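Local atomic coordinates of PCF11 protein (Saccharomyces cerevisiae, PDB entry 1SZ9), a protein that binds the carboxy-terminal domain of RNA polymerase II through its CTD-interacting domain and acts in 3'-end processing of mRNA. Residues A[15-20]-A[49-54]; A[62-67]-A[88-93]; A[107-112]-A[129-134]. One frame throughout, in Å; residues are numbered along the deposited sequence.

Contact 1: A[15-20]-A[49-54]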
loop_
_atom_site.group_PDB
_atom_site.type_symbol
_atom_site.label_atom_id
_atom_site.label_comp_id
_atom_site.label_asym_id
_atom_site.label_seq_id
_atom_site.Cartn_x
_atom_site.Cartn_y
_atom_site.Cartn_z
ATOM N N ILE A 15 7.219 -9.260 -11.163
ATOM C CA ILE A 15 5.779 -9.198 -11.289
ATOM C C ILE A 15 5.298 -7.766 -10.994
ATOM O O ILE A 15 4.473 -7.207 -11.716
ATOM C CB ILE A 15 5.130 -10.205 -10.321
ATOM C CG1 ILE A 15 5.474 -11.628 -10.783
ATOM C CG2 ILE A 15 3.622 -9.975 -10.245
ATOM C CD1 ILE A 15 5.052 -12.722 -9.817
ATOM N N LEU A 16 5.841 -7.167 -9.941
ATOM C CA LEU A 16 5.456 -5.820 -9.557
ATOM C C LEU A 16 5.653 -4.828 -10.715
ATOM O O LEU A 16 4.852 -3.906 -10.901
ATOM C CB LEU A 16 6.276 -5.412 -8.336
ATOM C CG LEU A 16 5.975 -4.149 -7.529
ATOM C CD1 LEU A 16 4.485 -3.977 -7.225
ATOM C CD2 LEU A 16 6.778 -4.263 -6.234
ATOM N N GLU A 17 6.716 -5.032 -11.495
ATOM C CA GLU A 17 7.012 -4.161 -12.637
ATOM C C GLU A 17 5.899 -4.219 -13.676
ATOM O O GLU A 17 5.756 -3.321 -14.487
ATOM C CB GLU A 17 8.331 -4.564 -13.306
ATOM C CG GLU A 17 9.550 -4.344 -12.451
ATOM C CD GLU A 17 9.810 -2.884 -12.169
ATOM O OE1 GLU A 17 9.774 -2.082 -13.129
ATOM O OE2 GLU A 17 10.059 -2.538 -10.989
ATOM N N GLU A 18 5.112 -5.282 -13.646
ATOM C CA GLU A 18 4.019 -5.420 -14.596
ATOM C C GLU A 18 2.734 -4.720 -14.120
ATOM O O GLU A 18 1.751 -4.668 -14.858
ATOM C CB GLU A 18 3.735 -6.901 -14.851
ATOM C CG GLU A 18 4.797 -7.635 -15.665
ATOM C CD GLU A 18 4.992 -7.022 -17.035
ATOM O OE1 GLU A 18 3.985 -6.805 -17.744
ATOM O OE2 GLU A 18 6.154 -6.751 -17.402
ATOM N N LEU A 19 2.752 -4.186 -12.900
ATOM C CA LEU A 19 1.565 -3.519 -12.325
ATOM C C LEU A 19 1.398 -2.099 -12.861
ATOM O O LEU A 19 1.608 -1.118 -12.136
ATOM C CB LEU A 19 1.672 -3.442 -10.808
ATOM C CG LEU A 19 0.581 -4.062 -9.935
ATOM C CD1 LEU A 19 0.651 -3.396 -8.572
ATOM C CD2 LEU A 19 -0.811 -3.918 -10.547
ATOM N N THR A 20 1.011 -2.010 -14.127
ATOM C CA THR A 20 0.836 -0.731 -14.799
ATOM C C THR A 20 -0.635 -0.310 -14.841
ATOM O O THR A 20 -0.976 0.752 -15.347
ATOM C CB THR A 20 1.386 -0.813 -16.226
ATOM O OG1 THR A 20 0.711 -1.858 -16.928
ATOM C CG2 THR A 20 2.879 -1.118 -16.197
ATOM N N GLU A 49 7.207 -0.104 -1.523
ATOM C CA GLU A 49 7.399 1.312 -1.190
ATOM C C GLU A 49 8.271 1.979 -2.246
ATOM O O GLU A 49 8.026 3.126 -2.629
ATOM C CB GLU A 49 8.031 1.489 0.198
ATOM C CG GLU A 49 7.192 0.886 1.332
ATOM C CD GLU A 49 7.547 1.428 2.712
ATOM O OE1 GLU A 49 8.681 1.908 2.898
ATOM O OE2 GLU A 49 6.690 1.366 3.626
ATOM N N SER A 50 9.278 1.246 -2.720
ATOM C CA SER A 50 10.168 1.760 -3.754
ATOM C C SER A 50 9.358 2.035 -5.023
ATOM O O SER A 50 9.483 3.110 -5.620
ATOM C CB SER A 50 11.299 0.751 -4.036
ATOM O OG SER A 50 12.093 1.183 -5.122
ATOM N N ARG A 51 8.523 1.075 -5.434
ATOM C CA ARG A 51 7.688 1.277 -6.625
ATOM C C ARG A 51 6.766 2.496 -6.456
ATOM O O ARG A 51 6.663 3.336 -7.350
ATOM C CB ARG A 51 6.842 0.024 -6.958
ATOM C CG ARG A 51 5.630 0.359 -7.838
ATOM C CD ARG A 51 5.349 -0.541 -9.049
ATOM N NE ARG A 51 6.339 -0.399 -10.103
ATOM C CZ ARG A 51 6.077 -0.250 -11.402
ATOM N NH1 ARG A 51 4.829 -0.212 -11.872
ATOM N NH2 ARG A 51 7.092 -0.144 -12.248
ATOM N N ILE A 52 6.100 2.607 -5.309
ATOM C CA ILE A 52 5.217 3.746 -5.073
ATOM C C ILE A 52 5.970 5.071 -5.210
ATOM O O ILE A 52 5.466 6.051 -5.772
ATOM C CB ILE A 52 4.586 3.663 -3.671
ATOM C CG1 ILE A 52 3.580 2.497 -3.638
ATOM C CG2 ILE A 52 3.908 4.989 -3.310
ATOM C CD1 ILE A 52 3.103 2.131 -2.238
ATOM N N GLU A 53 7.188 5.093 -4.695
ATOM C CA GLU A 53 8.010 6.289 -4.745
ATOM C C GLU A 53 8.561 6.592 -6.136
ATOM O O GLU A 53 8.618 7.748 -6.548
ATOM C CB GLU A 53 9.163 6.135 -3.758
ATOM C CG GLU A 53 10.054 7.341 -3.631
ATOM C CD GLU A 53 10.959 7.229 -2.421
ATOM O OE1 GLU A 53 11.831 6.333 -2.416
ATOM O OE2 GLU A 53 10.785 8.029 -1.473
ATOM N N LYS A 54 8.952 5.549 -6.861
ATOM C CA LYS A 54 9.537 5.697 -8.196
ATOM C C LYS A 54 8.604 5.820 -9.391
ATOM O O LYS A 54 8.747 6.746 -10.189
ATOM C CB LYS A 54 10.496 4.536 -8.483
ATOM C CG LYS A 54 11.900 4.671 -7.899
ATOM C CD LYS A 54 11.910 4.831 -6.395
ATOM C CE LYS A 54 13.348 4.780 -5.887
ATOM N NZ LYS A 54 13.464 4.926 -4.413
HETATM O O HOH W 1 6.654 -0.755 -14.721
HETATM O O HOH W 2 2.479 0.082 -9.880
#

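Contact 2: A[62-67]-A[88-93]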
loop_
_atom_site.group_PDB
_atom_site.type_symbol
_atom_site.label_atom_id
_atom_site.label_comp_id
_atom_site.label_asym_id
_atom_site.label_seq_id
_atom_site.Cartn_x
_atom_site.Cartn_y
_atom_site.Cartn_z
ATOM N N TYR A 62 -1.900 1.808 -8.177
ATOM C CA TYR A 62 -1.963 0.353 -8.263
ATOM C C TYR A 62 -0.965 -0.331 -7.334
ATOM O O TYR A 62 -1.249 -1.405 -6.805
ATOM C CB TYR A 62 -1.800 -0.069 -9.723
ATOM C CG TYR A 62 -2.713 0.747 -10.618
ATOM C CD1 TYR A 62 -4.083 0.842 -10.353
ATOM C CD2 TYR A 62 -2.203 1.460 -11.704
ATOM C CE1 TYR A 62 -4.922 1.638 -11.152
ATOM C CE2 TYR A 62 -3.020 2.250 -12.506
ATOM C CZ TYR A 62 -4.378 2.338 -12.224
ATOM O OH TYR A 62 -5.170 3.144 -13.005
ATOM N N ALA A 63 0.179 0.309 -7.101
ATOM C CA ALA A 63 1.176 -0.237 -6.177
ATOM C C ALA A 63 0.583 -0.129 -4.762
ATOM O O ALA A 63 0.786 -1.013 -3.925
ATOM C CB ALA A 63 2.502 0.560 -6.268
ATOM N N PHE A 64 -0.125 0.964 -4.486
ATOM C CA PHE A 64 -0.783 1.107 -3.177
ATOM C C PHE A 64 -1.902 0.052 -3.054
ATOM O O PHE A 64 -2.215 -0.400 -1.951
ATOM C CB PHE A 64 -1.379 2.512 -3.002
ATOM C CG PHE A 64 -0.696 3.333 -1.932
ATOM C CD1 PHE A 64 -0.750 2.941 -0.591
ATOM C CD2 PHE A 64 -0.016 4.509 -2.263
ATOM C CE1 PHE A 64 -0.142 3.700 0.406
ATOM C CE2 PHE A 64 0.602 5.283 -1.270
ATOM C CZ PHE A 64 0.538 4.875 0.072
ATOM N N TYR A 65 -2.519 -0.334 -4.171
ATOM C CA TYR A 65 -3.563 -1.376 -4.088
ATOM C C TYR A 65 -2.895 -2.700 -3.754
ATOM O O TYR A 65 -3.473 -3.539 -3.076
ATOM C CB TYR A 65 -4.372 -1.503 -5.386
ATOM C CG TYR A 65 -5.384 -0.395 -5.629
ATOM C CD1 TYR A 65 -5.693 0.550 -4.643
ATOM C CD2 TYR A 65 -6.061 -0.310 -6.846
ATOM C CE1 TYR A 65 -6.671 1.562 -4.877
ATOM C CE2 TYR A 65 -7.023 0.680 -7.083
ATOM C CZ TYR A 65 -7.323 1.608 -6.092
ATOM O OH TYR A 65 -8.310 2.547 -6.322
ATOM N N ALA A 66 -1.655 -2.884 -4.212
ATOM C CA ALA A 66 -0.917 -4.101 -3.876
ATOM C C ALA A 66 -0.657 -4.099 -2.348
ATOM O O ALA A 66 -0.880 -5.100 -1.662
ATOM C CB ALA A 66 0.401 -4.133 -4.638
ATOM N N LEU A 67 -0.176 -2.967 -1.837
ATOM C CA LEU A 67 0.097 -2.776 -0.411
ATOM C C LEU A 67 -1.194 -3.035 0.392
ATOM O O LEU A 67 -1.186 -3.723 1.409
ATOM C CB LEU A 67 0.566 -1.331 -0.173
ATOM C CG LEU A 67 0.958 -0.858 1.240
ATOM C CD1 LEU A 67 1.856 0.391 1.134
ATOM C CD2 LEU A 67 -0.291 -0.539 2.072
ATOM N N ASN A 88 4.139 9.232 5.291
ATOM C CA ASN A 88 4.977 9.955 4.334
ATOM C C ASN A 88 4.725 9.474 2.914
ATOM O O ASN A 88 4.655 10.274 1.997
ATOM C CB ASN A 88 6.468 9.798 4.661
ATOM C CG ASN A 88 6.861 10.549 5.918
ATOM O OD1 ASN A 88 6.101 11.375 6.406
ATOM N ND2 ASN A 88 8.054 10.275 6.437
ATOM N N LEU A 89 4.602 8.161 2.736
ATOM C CA LEU A 89 4.346 7.603 1.410
ATOM C C LEU A 89 2.995 8.059 0.852
ATOM O O LEU A 89 2.882 8.430 -0.309
ATOM C CB LEU A 89 4.371 6.064 1.459
ATOM C CG LEU A 89 5.743 5.410 1.257
ATOM C CD1 LEU A 89 5.636 3.898 1.449
ATOM C CD2 LEU A 89 6.257 5.744 -0.138
ATOM N N TYR A 90 1.976 8.009 1.695
ATOM C CA TYR A 90 0.639 8.392 1.297
ATOM C C TYR A 90 0.561 9.864 0.909
ATOM O O TYR A 90 0.065 10.204 -0.160
ATOM C CB TYR A 90 -0.344 8.086 2.432
ATOM C CG TYR A 90 -1.795 8.373 2.077
ATOM C CD1 TYR A 90 -2.295 9.672 2.080
ATOM C CD2 TYR A 90 -2.657 7.342 1.723
ATOM C CE1 TYR A 90 -3.630 9.935 1.739
ATOM C CE2 TYR A 90 -3.978 7.591 1.385
ATOM C CZ TYR A 90 -4.459 8.889 1.396
ATOM O OH TYR A 90 -5.772 9.130 1.077
ATOM N N LYS A 91 1.033 10.727 1.799
ATOM C CA LYS A 91 1.031 12.161 1.576
ATOM C C LYS A 91 1.821 12.546 0.318
ATOM O O LYS A 91 1.352 13.337 -0.491
ATOM C CB LYS A 91 1.636 12.875 2.797
ATOM C CG LYS A 91 1.890 14.367 2.590
ATOM C CD LYS A 91 2.249 15.078 3.900
ATOM C CE LYS A 91 2.513 16.587 3.669
ATOM N NZ LYS A 91 2.800 17.331 4.950
ATOM N N ARG A 92 3.015 11.984 0.154
ATOM C CA ARG A 92 3.825 12.317 -1.016
ATOM C C ARG A 92 3.130 11.893 -2.298
ATOM O O ARG A 92 3.136 12.638 -3.277
ATOM C CB ARG A 92 5.215 11.664 -0.925
ATOM C CG ARG A 92 6.138 12.398 0.044
ATOM C CD ARG A 92 7.337 11.565 0.470
ATOM N NE ARG A 92 8.008 12.171 1.620
ATOM C CZ ARG A 92 8.934 11.564 2.362
ATOM N NH1 ARG A 92 9.313 10.320 2.083
ATOM N NH2 ARG A 92 9.468 12.200 3.398
ATOM N N THR A 93 2.518 10.711 -2.286
ATOM C CA THR A 93 1.814 10.221 -3.464
ATOM C C THR A 93 0.630 11.122 -3.790
ATOM O O THR A 93 0.443 11.527 -4.930
ATOM C CB THR A 93 1.307 8.771 -3.243
ATOM O OG1 THR A 93 2.436 7.930 -3.031
ATOM C CG2 THR A 93 0.516 8.237 -4.468
#

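Contact 3: A[107-112]-A[129-134]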
loop_
_atom_site.group_PDB
_atom_site.type_symbol
_atom_site.label_atom_id
_atom_site.label_comp_id
_atom_site.label_asym_id
_atom_site.label_seq_id
_atom_site.Cartn_x
_atom_site.Cartn_y
_atom_site.Cartn_z
ATOM N N ASN A 107 -10.791 6.950 -0.723
ATOM C CA ASN A 107 -11.668 5.821 -0.435
ATOM C C ASN A 107 -10.854 4.693 0.188
ATOM O O ASN A 107 -11.300 4.043 1.133
ATOM C CB ASN A 107 -12.378 5.364 -1.715
ATOM C CG ASN A 107 -13.465 6.350 -2.140
ATOM O OD1 ASN A 107 -13.865 7.197 -1.346
ATOM N ND2 ASN A 107 -13.938 6.245 -3.376
ATOM N N MET A 108 -9.643 4.490 -0.326
ATOM C CA MET A 108 -8.770 3.448 0.202
ATOM C C MET A 108 -8.468 3.717 1.676
ATOM O O MET A 108 -8.495 2.797 2.505
ATOM C CB MET A 108 -7.469 3.384 -0.611
ATOM C CG MET A 108 -6.422 2.408 -0.067
ATOM S SD MET A 108 -4.917 2.490 -1.084
ATOM C CE MET A 108 -4.299 4.183 -0.591
ATOM N N PHE A 109 -8.174 4.973 1.996
ATOM C CA PHE A 109 -7.899 5.380 3.380
ATOM C C PHE A 109 -9.129 5.125 4.274
ATOM O O PHE A 109 -9.005 4.645 5.403
ATOM C CB PHE A 109 -7.539 6.863 3.413
ATOM C CG PHE A 109 -7.568 7.464 4.788
ATOM C CD1 PHE A 109 -6.559 7.173 5.716
ATOM C CD2 PHE A 109 -8.632 8.267 5.178
ATOM C CE1 PHE A 109 -6.617 7.669 7.016
ATOM C CE2 PHE A 109 -8.700 8.771 6.487
ATOM C CZ PHE A 109 -7.692 8.466 7.405
ATOM N N LYS A 110 -10.314 5.468 3.770
ATOM C CA LYS A 110 -11.536 5.238 4.524
ATOM C C LYS A 110 -11.672 3.773 4.930
ATOM O O LYS A 110 -12.032 3.477 6.060
ATOM C CB LYS A 110 -12.771 5.627 3.707
ATOM C CG LYS A 110 -13.136 7.107 3.734
ATOM C CD LYS A 110 -14.472 7.273 3.024
ATOM C CE LYS A 110 -14.977 8.692 3.060
ATOM N NZ LYS A 110 -16.347 8.714 2.479
ATOM N N LEU A 111 -11.383 2.855 4.011
ATOM C CA LEU A 111 -11.502 1.437 4.348
ATOM C C LEU A 111 -10.408 0.992 5.317
ATOM O O LEU A 111 -10.583 -0.009 6.009
ATOM C CB LEU A 111 -11.482 0.571 3.084
ATOM C CG LEU A 111 -12.616 0.847 2.096
ATOM C CD1 LEU A 111 -12.503 -0.125 0.929
ATOM C CD2 LEU A 111 -13.979 0.695 2.781
ATOM N N TRP A 112 -9.288 1.722 5.387
ATOM C CA TRP A 112 -8.235 1.337 6.337
ATOM C C TRP A 112 -8.721 1.561 7.772
ATOM O O TRP A 112 -8.205 0.953 8.694
ATOM C CB TRP A 112 -6.931 2.137 6.150
ATOM C CG TRP A 112 -6.135 1.835 4.896
ATOM C CD1 TRP A 112 -6.230 0.727 4.102
ATOM C CD2 TRP A 112 -5.100 2.646 4.332
ATOM N NE1 TRP A 112 -5.307 0.798 3.071
ATOM C CE2 TRP A 112 -4.605 1.968 3.192
ATOM C CE3 TRP A 112 -4.543 3.886 4.678
ATOM C CZ2 TRP A 112 -3.570 2.491 2.392
ATOM C CZ3 TRP A 112 -3.514 4.406 3.885
ATOM C CH2 TRP A 112 -3.042 3.705 2.755
ATOM N N GLU A 129 -4.028 8.810 11.823
ATOM C CA GLU A 129 -4.424 10.129 12.334
ATOM C C GLU A 129 -3.693 11.221 11.555
ATOM O O GLU A 129 -4.283 12.242 11.228
ATOM C CB GLU A 129 -4.061 10.293 13.819
ATOM C CG GLU A 129 -4.927 9.512 14.799
ATOM C CD GLU A 129 -4.404 9.629 16.237
ATOM O OE1 GLU A 129 -4.096 10.771 16.666
ATOM O OE2 GLU A 129 -4.300 8.588 16.931
ATOM N N LYS A 130 -2.400 11.011 11.293
ATOM C CA LYS A 130 -1.606 11.980 10.541
ATOM C C LYS A 130 -2.148 12.110 9.111
ATOM O O LYS A 130 -2.172 13.205 8.551
ATOM C CB LYS A 130 -0.134 11.564 10.469
ATOM C CG LYS A 130 0.707 11.764 11.733
ATOM C CD LYS A 130 2.183 11.522 11.364
ATOM C CE LYS A 130 3.140 11.454 12.560
ATOM N NZ LYS A 130 3.373 12.773 13.220
ATOM N N ILE A 131 -2.562 10.990 8.519
ATOM C CA ILE A 131 -3.112 11.029 7.160
ATOM C C ILE A 131 -4.437 11.778 7.186
ATOM O O ILE A 131 -4.721 12.589 6.302
ATOM C CB ILE A 131 -3.343 9.607 6.583
ATOM C CG1 ILE A 131 -2.000 8.980 6.217
ATOM C CG2 ILE A 131 -4.248 9.683 5.333
ATOM C CD1 ILE A 131 -2.096 7.480 5.844
ATOM N N GLU A 132 -5.252 11.515 8.203
ATOM C CA GLU A 132 -6.528 12.214 8.311
ATOM C C GLU A 132 -6.324 13.728 8.433
ATOM O O GLU A 132 -7.033 14.493 7.798
ATOM C CB GLU A 132 -7.315 11.729 9.528
ATOM C CG GLU A 132 -8.677 12.385 9.646
ATOM C CD GLU A 132 -9.512 11.779 10.746
ATOM O OE1 GLU A 132 -9.059 11.790 11.909
ATOM O OE2 GLU A 132 -10.620 11.287 10.450
ATOM N N GLN A 133 -5.374 14.151 9.272
ATOM C CA GLN A 133 -5.101 15.578 9.439
ATOM C C GLN A 133 -4.678 16.186 8.106
ATOM O O GLN A 133 -5.140 17.259 7.739
ATOM C CB GLN A 133 -4.006 15.807 10.487
ATOM C CG GLN A 133 -4.349 15.163 11.818
ATOM C CD GLN A 133 -3.268 15.343 12.865
ATOM O OE1 GLN A 133 -2.070 15.317 12.558
ATOM N NE2 GLN A 133 -3.684 15.510 14.113
ATOM N N PHE A 134 -3.784 15.501 7.403
ATOM C CA PHE A 134 -3.329 15.953 6.101
ATOM C C PHE A 134 -4.525 16.066 5.118
ATOM O O PHE A 134 -4.654 17.047 4.407
ATOM C CB PHE A 134 -2.301 14.974 5.539
ATOM C CG PHE A 134 -2.073 15.121 4.052
ATOM C CD1 PHE A 134 -1.395 16.231 3.540
ATOM C CD2 PHE A 134 -2.572 14.167 3.165
ATOM C CE1 PHE A 134 -1.218 16.389 2.164
ATOM C CE2 PHE A 134 -2.409 14.304 1.784
ATOM C CZ PHE A 134 -1.729 15.420 1.276
#

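Contact 1: A[15-20]-A[49-54]
The R51 guanidinium carries L16 O and the CA of E17 over one face, both offset toward its rim, with L16 O 3.6 Å above the plane. At its edge, near the plane, come L19 O and, in the plane, a water. The backbone under that face is a type I beta turn from L16 to L19 where the chain leaves helix 3-16, and an arginine of helix 41-54 reaches across to it within the all-helical CTD-interacting domain. E17 meets the group differently: its OE1 lies 3.4 Å from R51 NH2 in a long salt bridge, with carboxylate and guanidinium planes 80° apart. The E17 chain, bent at chi2 (-66°), doubles back to bring the acid there although its CB points away. The aliphatic part is used too, R51 CD resting 4.0 Å from L16 CG. Outside the two segments, R51 touches A63 of helix 57-73, and its NH1 makes a weak hydrogen bond to Q59. Water also ties the arginine to backbone carbonyls of 15-20. The one at the guanidinium edge accepts from R51 NH1 at 3.1 Å and donates to L19 O; a second donates to E17 O and accepts from R51 NH2 at 2.6 Å.

Contact 2: A[62-67]-A[88-93]
F64 CZ, the far end of the ring, packs against the backbone of the opposing helix, 3.7 Å from Y90 CA, and stands 4.2 Å from L89 CB. Y90 N lies at the ring's edge, in its plane. The neighbouring CE2 comes 3.7 Å from T93 OG1, also at the edge and in plane, and 4.0 Å from L89 O, at the edge near the plane. M108 and W112 of helix 99-112 also pack directly on F64. One phenylalanine thus fills the gap between two nearly antiparallel helix segments of this alpha-helical domain; the segment axes come within 12.3 Å, at 157°. In the next shell T93 OG1 donates to L89 O at 2.8 Å, its chi1 of -62° setting the hydroxyl beside the backbone N; T93 N reaches the same oxygen from the other face of the carbonyl plane. Behind T93 lies I52 of helix 41-54. A serine in place of F64 would probably open a gap between the helices and leave the Y90 backbone and the T93 side chain without their apolar neighbour. The C-H rim of F64 meets two oxygens already paired within their own helix, while CZ packs on carbons, and the link between the segments rests on van der Waals contact.

Contact 3: A[107-112]-A[129-134]
F109 lays one ring face on I131, whose CG2 methyl stands 3.4 Å from CD1 and 3.5 Å from CE1 of the phenylalanine. It is the main contact between the two segments, which lie on helix 99-112 and helix 125-137 in the C-terminal part of this alpha-helical fold and run roughly antiparallel, 143° between their directions and 11.3 Å between axes. F109 and I131 also mark where the backbones come nearest, their CA atoms 8.3 Å apart. The phenylalanine reaches across with CG anti to its own backbone N (chi1 166°), and on I131 the CG2 branch is likewise anti to N, so that this methyl, rather than CG1, meets the ring. The far end of the same ring serves a second neighbour, CZ lying 3.9 Å from CB of E132; there the two side chains cross at about a right angle, and it is the aliphatic root of the glutamate that touches. Around this pair, L128 and L135 of helix 125-137 and Y90 of helix 86-95 also pack on F109.

One turn on, W112 offers its six-membered ring. CZ3 is 3.9 Å from I131 CD1, which sits at the indole edge in the ring plane, so the two methyl ends of I131 are divided between two aromatics, one met by a face and the other by an edge. One face of the indole lies over its own helix, with M108 O 3.4 Å above the plane. NE1 donates to D68 OD1 of helix 57-73; separately, the W112 and F123 rings meet edge-to-face. The joint is therefore carried by apolar contact, with the buried indole N-H satisfied by an aspartate outside both segments, which probably also limits rotation of the ring that I131 touches.

How the contacts relate
The three contacts follow in series along the chain and across the helical array. Contacts 1 and 2 have centres 10 Å apart and touch directly, E49 CD lying 3.4 Å from L89 CD1; their helices 41-54 and 57-73 are consecutive. Contacts 2 and 3, about 12 Å apart between centres, are linked by Y90 against I131 and by K91 against F134, with helices 86-95 and 99-112 consecutive. Contacts 1 and 3 are about 22 Å apart between centres, on opposite sides of the chain's centre, and do not touch. Contact 2, nearest that centre, therefore joins a partly buried, water-bridged N-terminal joint to a buried C-terminal one, giving continuous side-chain packing through a single domain.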